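Side-chain contacts in cyclin homolog (Herpesvirus saimiri, PDB 2F2C), which may contribute to cellular transformation and rapid T-cell proliferation during latent infection of T cells, as a viral cyclin that modulates the host cell cycle: residues 58-63 with 71-76; 77-82 with 99-104. All blocks are in the same frame, centred on the assembly; numbering follows the deposited sequence.

Both contacts lie inside the N-terminal cyclin domain, with centres about 9 Å apart, and they share helix 72-83. In contact 1 the start of that helix (72-76, with S71 just before it) packs back against helix 49-65; in contact 2 its continuation (77-82) meets the following helix, 94-109. They come in series, contact 1 closing before contact 2 opens, so three consecutive helices are joined through the middle one. The two also touch directly: M59 CE lies 3.8 Å from V102 CG2, and S76 O is 3.5 Å from C101 CB. The result is one continuous buried patch of the helical core of this domain.

Contact 1: residues 58-63 with 71-76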
loop_
_atom_site.group_PDB
_atom_site.type_symbol
_atom_site.label_atom_id
_atom_site.label_comp_id
_atom_site.label_asym_id
_atom_site.label_seq_id
_atom_site.Cartn_x
_atom_site.Cartn_y
_atom_site.Cartn_z
ATOM N N TRP A 58 -16.908 -19.481 -6.252
ATOM C CA TRP A 58 -17.218 -18.581 -7.335
ATOM C C TRP A 58 -16.288 -17.360 -7.303
ATOM O O TRP A 58 -15.664 -17.026 -8.312
ATOM C CB TRP A 58 -18.680 -18.182 -7.249
ATOM C CG TRP A 58 -19.140 -17.214 -8.281
ATOM C CD1 TRP A 58 -19.340 -17.454 -9.614
ATOM C CD2 TRP A 58 -19.508 -15.856 -8.063
ATOM N NE1 TRP A 58 -19.800 -16.320 -10.240
ATOM C CE2 TRP A 58 -19.910 -15.322 -9.309
ATOM C CE3 TRP A 58 -19.542 -15.029 -6.937
ATOM C CZ2 TRP A 58 -20.331 -14.000 -9.455
ATOM C CZ3 TRP A 58 -19.950 -13.714 -7.081
ATOM C CH2 TRP A 58 -20.342 -13.210 -8.329
ATOM N N MET A 59 -16.176 -16.698 -6.153
ATOM C CA MET A 59 -15.297 -15.528 -6.021
ATOM C C MET A 59 -13.863 -15.853 -6.512
ATOM O O MET A 59 -13.229 -15.064 -7.240
ATOM C CB MET A 59 -15.292 -15.049 -4.571
ATOM C CG MET A 59 -16.648 -14.532 -4.054
ATOM S SD MET A 59 -16.613 -14.078 -2.272
ATOM C CE MET A 59 -15.241 -12.896 -2.202
ATOM N N HIS A 60 -13.385 -17.040 -6.126
ATOM C CA HIS A 60 -12.118 -17.557 -6.616
ATOM C C HIS A 60 -12.066 -17.697 -8.138
ATOM O O HIS A 60 -11.137 -17.190 -8.786
ATOM C CB HIS A 60 -11.762 -18.890 -5.972
ATOM C CG HIS A 60 -10.422 -19.401 -6.391
ATOM N ND1 HIS A 60 -9.267 -19.110 -5.700
ATOM C CD2 HIS A 60 -10.046 -20.149 -7.457
ATOM C CE1 HIS A 60 -8.236 -19.671 -6.309
ATOM N NE2 HIS A 60 -8.683 -20.305 -7.379
ATOM N N LEU A 61 -13.050 -18.389 -8.706
ATOM C CA LEU A 61 -13.080 -18.584 -10.153
ATOM C C LEU A 61 -12.928 -17.240 -10.855
ATOM O O LEU A 61 -12.158 -17.101 -11.806
ATOM C CB LEU A 61 -14.368 -19.270 -10.597
ATOM C CG LEU A 61 -14.384 -19.733 -12.050
ATOM C CD1 LEU A 61 -13.295 -20.771 -12.306
ATOM C CD2 LEU A 61 -15.752 -20.289 -12.410
ATOM N N LEU A 62 -13.662 -16.261 -10.342
ATOM C CA LEU A 62 -13.753 -14.944 -10.909
ATOM C C LEU A 62 -12.367 -14.271 -10.992
ATOM O O LEU A 62 -12.002 -13.713 -12.052
ATOM C CB LEU A 62 -14.713 -14.142 -10.051
ATOM C CG LEU A 62 -15.656 -13.110 -10.644
ATOM C CD1 LEU A 62 -16.173 -13.507 -11.987
ATOM C CD2 LEU A 62 -16.812 -12.928 -9.675
ATOM N N CYS A 63 -11.596 -14.350 -9.900
ATOM C CA CYS A 63 -10.240 -13.808 -9.859
ATOM C C CYS A 63 -9.288 -14.583 -10.762
ATOM O O CYS A 63 -8.500 -13.989 -11.496
ATOM C CB CYS A 63 -9.705 -13.816 -8.437
ATOM S SG CYS A 63 -10.718 -12.886 -7.265
ATOM N N SER A 71 -3.197 -11.345 -4.831
ATOM C CA SER A 71 -3.599 -10.938 -3.503
ATOM C C SER A 71 -5.044 -10.380 -3.386
ATOM O O SER A 71 -5.555 -10.166 -2.273
ATOM C CB SER A 71 -2.555 -10.011 -2.909
ATOM O OG SER A 71 -3.105 -8.751 -2.936
ATOM N N VAL A 72 -5.714 -10.191 -4.519
ATOM C CA VAL A 72 -7.132 -9.799 -4.522
ATOM C C VAL A 72 -8.058 -10.784 -3.795
ATOM O O VAL A 72 -8.958 -10.390 -3.032
ATOM C CB VAL A 72 -7.644 -9.651 -5.954
ATOM C CG1 VAL A 72 -9.118 -9.238 -5.954
ATOM C CG2 VAL A 72 -6.782 -8.645 -6.707
ATOM N N PHE A 73 -7.858 -12.070 -4.039
ATOM C CA PHE A 73 -8.770 -13.040 -3.479
ATOM C C PHE A 73 -8.671 -13.134 -1.953
ATOM O O PHE A 73 -9.697 -13.022 -1.282
ATOM C CB PHE A 73 -8.656 -14.412 -4.151
ATOM C CG PHE A 73 -9.611 -15.417 -3.607
ATOM C CD1 PHE A 73 -10.982 -15.224 -3.726
ATOM C CD2 PHE A 73 -9.148 -16.545 -2.948
ATOM C CE1 PHE A 73 -11.877 -16.157 -3.221
ATOM C CE2 PHE A 73 -10.039 -17.478 -2.447
ATOM C CZ PHE A 73 -11.399 -17.285 -2.577
ATOM N N PRO A 74 -7.482 -13.354 -1.391
ATOM C CA PRO A 74 -7.356 -13.361 0.053
ATOM C C PRO A 74 -8.030 -12.142 0.691
ATOM O O PRO A 74 -8.797 -12.297 1.664
ATOM C CB PRO A 74 -5.845 -13.348 0.259
ATOM C CG PRO A 74 -5.364 -14.151 -0.855
ATOM C CD PRO A 74 -6.188 -13.668 -2.037
ATOM N N LEU A 75 -7.788 -10.959 0.124
ATOM C CA LEU A 75 -8.298 -9.722 0.712
ATOM C C LEU A 75 -9.801 -9.676 0.607
ATOM O O LEU A 75 -10.487 -9.307 1.557
ATOM C CB LEU A 75 -7.671 -8.506 0.049
ATOM C CG LEU A 75 -7.685 -7.117 0.681
ATOM C CD1 LEU A 75 -8.828 -6.332 0.143
ATOM C CD2 LEU A 75 -7.728 -7.145 2.197
ATOM N N SER A 76 -10.313 -10.093 -0.540
ATOM C CA SER A 76 -11.747 -10.116 -0.749
ATOM C C SER A 76 -12.447 -11.122 0.184
ATOM O O SER A 76 -13.620 -10.949 0.487
ATOM C CB SER A 76 -12.045 -10.442 -2.207
ATOM O OG SER A 76 -12.083 -11.859 -2.365
#
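F73 lays its ring against the turn of helix 49-65 that carries M59 and H60, and it contributes more buried surface here than any other residue. The phenyl reaches across the gap because chi1, at -179°, sets CG opposite the backbone N, and CE1 comes 3.4 Å from H60 N. H60 CB sits over the ring face, 4.0 Å from the F73 ring centroid, in a CH-pi contact. The imidazole then presents its edge to the same ring: the two planes stand at 86° in a T-shaped pair, with H60 ND1 3.7 Å from F73 CE2, nearer the rim than the middle. M59 approaches differently, its CB lying in the ring plane at the edge, 3.8 Å from F73 CE1. Farther along, the bent M59 chain brings CE against S76, whose hydroxyl is already tied back to its own helix by a 2.9 Å bond from S76 OG to F73 O.

Packing is looser at the C63 end. Its sulfur meets F73 CB at 4.0 Å and V72 CG1 at 4.2 Å, and stands oblique to the phenyl ring. The side of helix 49-65 turned away from F73 is different again, since W58 and L61 there are partly exposed.

The two segments run nearly antiparallel, at 152°, as parts of the first two helices of the five-helix cyclin box. Helix 94-109 closes off the M59 and S76 end through V102, while helix 170-184 packs on H60 and P74 through C182.

Contact 2: residues 77-82 with 99-104; sequences VSILDR and AACVLI
This is a small, wholly apolar helix-to-helix contact in the buried core of the cyclin box, where C101 of helix 94-109 packs onto I79 and L80 of helix 72-83. Both helices belong to the N-terminal cyclin domain, and their segments cross at 131° with axes 8.8 Å apart. No hydrogen bond joins them; the contact rests on two patches of van der Waals packing.

In the first patch the C101 sulfur points at the backbone of the other helix. It lies 3.8 Å from L80 CA, and the same C101 SG is 4.0 Å from I79 CG2, so it settles against the helix surface between the side chains of I79 and L80. About one turn beyond C101 on helix 94-109, I104 meets I79. An extended second torsion (chi2 171°) carries the I79 ethyl branch outward, and its CD1 end reaches the methyl branch of I104, not the longer arm of that residue.

Other surfaces of the two helices have separate partners. D81 forms a salt bridge with R52 and accepts a hydrogen bond from W41, while A100 packs on L132 and I139 of helix 129-142. L103, on the same helix as A100, packs on the backbone of another protein chain.

Within helix 72-83, R82 folds back on S78 one turn earlier: R82 NH2 donates to S78 OG at 2.8 Å, bent to 137° at the hydrogen. The closest approach between the two segments is I79 CD1 to I104 CG2, at 3.6 Å.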
loop_
_atom_site.group_PDB
_atom_site.type_symbol
_atom_site.label_atom_id
_atom_site.label_comp_id
_atom_site.label_asym_id
_atom_site.label_seq_id
_atom_site.Cartn_x
_atom_site.Cartn_y
_atom_site.Cartn_z
ATOM N N VAL A 77 -11.734 -12.169 0.614
ATOM C CA VAL A 77 -12.227 -13.104 1.633
ATOM C C VAL A 77 -12.248 -12.440 3.017
ATOM O O VAL A 77 -13.210 -12.555 3.785
ATOM C CB VAL A 77 -11.354 -14.366 1.695
ATOM C CG1 VAL A 77 -11.728 -15.229 2.868
ATOM C CG2 VAL A 77 -11.503 -15.185 0.430
ATOM N N SER A 78 -11.165 -11.737 3.324
ATOM C CA SER A 78 -11.034 -11.029 4.560
ATOM C C SER A 78 -12.167 -10.044 4.700
ATOM O O SER A 78 -12.862 -10.052 5.723
ATOM C CB SER A 78 -9.721 -10.293 4.583
ATOM O OG SER A 78 -9.575 -9.646 5.831
ATOM N N ILE A 79 -12.375 -9.219 3.669
ATOM C CA ILE A 79 -13.444 -8.209 3.694
ATOM C C ILE A 79 -14.787 -8.861 3.955
ATOM O O ILE A 79 -15.572 -8.356 4.754
ATOM C CB ILE A 79 -13.501 -7.392 2.387
ATOM C CG1 ILE A 79 -12.337 -6.404 2.295
ATOM C CG2 ILE A 79 -14.804 -6.614 2.287
ATOM C CD1 ILE A 79 -12.244 -5.757 0.943
ATOM N N LEU A 80 -15.025 -9.994 3.291
ATOM C CA LEU A 80 -16.297 -10.722 3.395
ATOM C C LEU A 80 -16.559 -11.142 4.830
ATOM O O LEU A 80 -17.598 -10.782 5.385
ATOM C CB LEU A 80 -16.342 -11.929 2.451
ATOM C CG LEU A 80 -17.428 -12.994 2.713
ATOM C CD1 LEU A 80 -18.824 -12.511 2.292
ATOM C CD2 LEU A 80 -17.110 -14.342 2.049
ATOM N N ASP A 81 -15.618 -11.864 5.440
ATOM C CA ASP A 81 -15.783 -12.306 6.841
ATOM C C ASP A 81 -15.989 -11.140 7.805
ATOM O O ASP A 81 -16.998 -11.094 8.514
ATOM C CB ASP A 81 -14.618 -13.186 7.303
ATOM C CG ASP A 81 -14.532 -14.491 6.529
ATOM O OD1 ASP A 81 -15.591 -14.989 6.072
ATOM O OD2 ASP A 81 -13.439 -15.080 6.322
ATOM N N ARG A 82 -15.047 -10.195 7.813
ATOM C CA ARG A 82 -15.176 -8.985 8.622
ATOM C C ARG A 82 -16.556 -8.372 8.475
ATOM O O ARG A 82 -17.222 -8.122 9.473
ATOM C CB ARG A 82 -14.118 -7.954 8.238
ATOM C CG ARG A 82 -12.773 -8.149 8.912
ATOM C CD ARG A 82 -11.749 -7.091 8.541
ATOM N NE ARG A 82 -11.112 -7.385 7.261
ATOM C CZ ARG A 82 -10.475 -6.495 6.507
ATOM N NH1 ARG A 82 -10.390 -5.220 6.887
ATOM N NH2 ARG A 82 -9.919 -6.881 5.356
ATOM N N ALA A 99 -19.889 -10.480 -4.401
ATOM C CA ALA A 99 -19.578 -9.740 -5.612
ATOM C C ALA A 99 -18.957 -8.408 -5.239
ATOM O O ALA A 99 -17.970 -8.019 -5.831
ATOM C CB ALA A 99 -20.824 -9.531 -6.463
ATOM N N ALA A 100 -19.517 -7.724 -4.247
ATOM C CA ALA A 100 -19.016 -6.401 -3.879
ATOM C C ALA A 100 -17.722 -6.437 -3.068
ATOM O O ALA A 100 -17.019 -5.424 -2.973
ATOM C CB ALA A 100 -20.073 -5.612 -3.169
ATOM N N CYS A 101 -17.402 -7.593 -2.492
ATOM C CA CYS A 101 -16.112 -7.778 -1.840
ATOM C C CYS A 101 -14.991 -7.851 -2.867
ATOM O O CYS A 101 -14.011 -7.111 -2.767
ATOM C CB CYS A 101 -16.124 -9.003 -0.944
ATOM S SG CYS A 101 -17.413 -8.866 0.317
ATOM N N VAL A 102 -15.141 -8.703 -3.874
ATOM C CA VAL A 102 -14.197 -8.753 -4.992
ATOM C C VAL A 102 -14.052 -7.380 -5.646
ATOM O O VAL A 102 -12.958 -7.003 -6.057
ATOM C CB VAL A 102 -14.621 -9.801 -6.049
ATOM C CG1 VAL A 102 -13.817 -9.659 -7.324
ATOM C CG2 VAL A 102 -14.452 -11.189 -5.490
ATOM N N LEU A 103 -15.150 -6.629 -5.743
ATOM C CA LEU A 103 -15.071 -5.295 -6.318
ATOM C C LEU A 103 -14.135 -4.437 -5.463
ATOM O O LEU A 103 -13.158 -3.889 -5.987
ATOM C CB LEU A 103 -16.449 -4.639 -6.502
ATOM C CG LEU A 103 -16.457 -3.249 -7.174
ATOM C CD1 LEU A 103 -16.003 -3.307 -8.615
ATOM C CD2 LEU A 103 -17.820 -2.608 -7.122
ATOM N N ILE A 104 -14.396 -4.358 -4.155
ATOM C CA ILE A 104 -13.556 -3.546 -3.276
ATOM C C ILE A 104 -12.101 -4.027 -3.320
ATOM O O ILE A 104 -11.179 -3.205 -3.492
ATOM C CB ILE A 104 -14.132 -3.476 -1.822
ATOM C CG1 ILE A 104 -15.418 -2.642 -1.799
ATOM C CG2 ILE A 104 -13.156 -2.818 -0.870
ATOM C CD1 ILE A 104 -16.344 -2.958 -0.664
#